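Local atomic coordinates of glycosyl hydrolase (Streptomyces cattleya, PDB entry 7LR8), a protein that probably hydrolyses the beta-1,4 linkage of the Man-GlcNAc disaccharide from N-glycan cores, as a glycoside hydrolase of family 5. Residues R238-A243 and R388-G393. The protein carries 1 engineered substitution. Residues are numbered along the deposited sequence; the frame is centred on the assembly and turned at random.
Sequences RSTATA and RLTAQG
Thr-240 meets Thr-390 and Ala-391 through methyl groups alone, with no hydrogen bond passing between the segments. Its CG2 is trans to the backbone N (about -177°, with OG1 at chi1 -57°), a direction that carries the methyl off its own helix and straight at Thr-390. There CG2 of Thr-240 stands 4.5 Å from CG2 of Thr-390, but the two methyls do not meet head on: the CB-CG2 bond of Thr-390 runs across the line of approach, so its methyl is met on the flank. Ala-391 offers its CB in the same broadside manner, 4.4 Å from CG2 of Thr-240. One methyl thus faces two neighbours lying in clearly different directions, a loose van der Waals touch burying just 76 Å² at the surface.

The hydroxyl of Thr-390 is used within its own helix, bonded to Phe-386 O. Across the contact, Thr-240 opens a helix whose N-cap is Ser-239: OG of Ser-239 accepts from N of Thr-242 at 3.1 Å, with an N-H...O angle of 153°, and OG is bonded to Gly-236 O as well. Residues 388-393, in contrast, bring in a helix ending, where Gly-393 takes positive phi and its N reaches O of Thr-390 at 3.0 Å in a Schellman motif.

A capped helix start therefore touches a Schellman-closed helix end. Helix 240-253 is the longer helix in the connection between strands 221-225 and 264-269 of the (beta/alpha)8 barrel expected of family 5 glycoside hydrolases; helix 381-391 makes the beta-alpha-beta crossover between strands 358-362 and 397-400 of the C-terminal three-stranded parallel sheet.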
loop_
_atom_site.group_PDB
_atom_site.type_symbol
_atom_site.label_atom_id
_atom_site.label_comp_id
_atom_site.label_asym_id
_atom_site.label_seq_id
_atom_site.Cartn_x
_atom_site.Cartn_y
_atom_site.Cartn_z
ATOM N N ARG B 238 7.535 -25.403 27.813
ATOM C CA ARG B 238 6.682 -26.082 28.780
ATOM C C ARG B 238 6.775 -25.474 30.173
ATOM O O ARG B 238 6.424 -26.134 31.154
ATOM C CB ARG B 238 7.022 -27.574 28.821
ATOM C CG ARG B 238 6.700 -28.306 27.529
ATOM C CD ARG B 238 6.308 -29.757 27.813
ATOM N NE ARG B 238 5.857 -30.458 26.614
ATOM C CZ ARG B 238 6.666 -31.103 25.780
ATOM N NH1 ARG B 238 7.969 -31.141 26.019
ATOM N NH2 ARG B 238 6.175 -31.722 24.713
ATOM N N SER B 239 7.222 -24.227 30.273
ATOM C CA SER B 239 7.435 -23.577 31.555
ATOM C C SER B 239 6.136 -22.990 32.098
ATOM O O SER B 239 5.163 -22.762 31.372
ATOM C CB SER B 239 8.469 -22.460 31.418
ATOM O OG SER B 239 7.995 -21.445 30.531
ATOM N N THR B 240 6.146 -22.724 33.405
ATOM C CA THR B 240 5.038 -22.008 34.024
ATOM C C THR B 240 4.860 -20.629 33.397
ATOM O O THR B 240 3.726 -20.199 33.141
ATOM C CB THR B 240 5.277 -21.895 35.532
ATOM O OG1 THR B 240 5.443 -23.205 36.095
ATOM C CG2 THR B 240 4.109 -21.202 36.216
ATOM N N ALA B 241 5.970 -19.931 33.115
ATOM C CA ALA B 241 5.876 -18.586 32.548
ATOM C C ALA B 241 5.196 -18.597 31.187
ATOM O O ALA B 241 4.424 -17.687 30.861
ATOM C CB ALA B 241 7.268 -17.952 32.425
ATOM N N THR B 242 5.474 -19.613 30.370
ATOM C CA THR B 242 4.850 -19.655 29.054
ATOM C C THR B 242 3.351 -19.919 29.171
ATOM O O THR B 242 2.553 -19.300 28.458
ATOM C CB THR B 242 5.543 -20.704 28.189
ATOM O OG1 THR B 242 6.870 -20.250 27.885
ATOM C CG2 THR B 242 4.794 -20.926 26.889
ATOM N N ALA B 243 2.948 -20.788 30.103
ATOM C CA ALA B 243 1.529 -21.116 30.265
ATOM C C ALA B 243 0.750 -19.985 30.924
ATOM O O ALA B 243 -0.464 -19.868 30.720
ATOM C CB ALA B 243 1.368 -22.390 31.091
ATOM N N ARG B 388 6.852 -16.485 40.000
ATOM C CA ARG B 388 7.169 -17.284 41.181
ATOM C C ARG B 388 5.983 -17.324 42.140
ATOM O O ARG B 388 5.643 -18.389 42.667
ATOM C CB ARG B 388 8.417 -16.736 41.875
ATOM N N LEU B 389 5.333 -16.179 42.362
ATOM C CA LEU B 389 4.113 -16.178 43.165
ATOM C C LEU B 389 3.059 -17.083 42.544
ATOM O O LEU B 389 2.329 -17.785 43.256
ATOM C CB LEU B 389 3.570 -14.754 43.301
ATOM C CG LEU B 389 4.303 -13.806 44.243
ATOM C CD1 LEU B 389 3.825 -12.381 43.996
ATOM C CD2 LEU B 389 4.079 -14.217 45.689
ATOM N N THR B 390 2.958 -17.058 41.211
ATOM C CA THR B 390 1.988 -17.895 40.517
ATOM C C THR B 390 2.299 -19.374 40.720
ATOM O O THR B 390 1.405 -20.175 41.018
ATOM C CB THR B 390 1.970 -17.558 39.030
ATOM O OG1 THR B 390 1.417 -16.247 38.845
ATOM C CG2 THR B 390 1.121 -18.578 38.276
ATOM N N ALA B 391 3.567 -19.755 40.546
ATOM C CA ALA B 391 3.954 -21.146 40.768
ATOM C C ALA B 391 3.666 -21.578 42.199
ATOM O O ALA B 391 3.257 -22.724 42.444
ATOM C CB ALA B 391 5.435 -21.338 40.442
ATOM N N GLN B 392 3.886 -20.682 43.161
ATOM C CA GLN B 392 3.608 -20.985 44.561
ATOM C C GLN B 392 2.117 -21.101 44.865
ATOM O O GLN B 392 1.764 -21.529 45.970
ATOM C CB GLN B 392 4.226 -19.914 45.466
ATOM C CG GLN B 392 5.749 -19.913 45.485
ATOM C CD GLN B 392 6.328 -18.621 46.042
ATOM O OE1 GLN B 392 5.592 -17.706 46.415
ATOM N NE2 GLN B 392 7.655 -18.541 46.098
ATOM N N GLY B 393 1.240 -20.745 43.927
ATOM C CA GLY B 393 -0.190 -20.821 44.154
ATOM C C GLY B 393 -0.800 -19.615 44.833
ATOM O O GLY B 393 -1.950 -19.694 45.291
#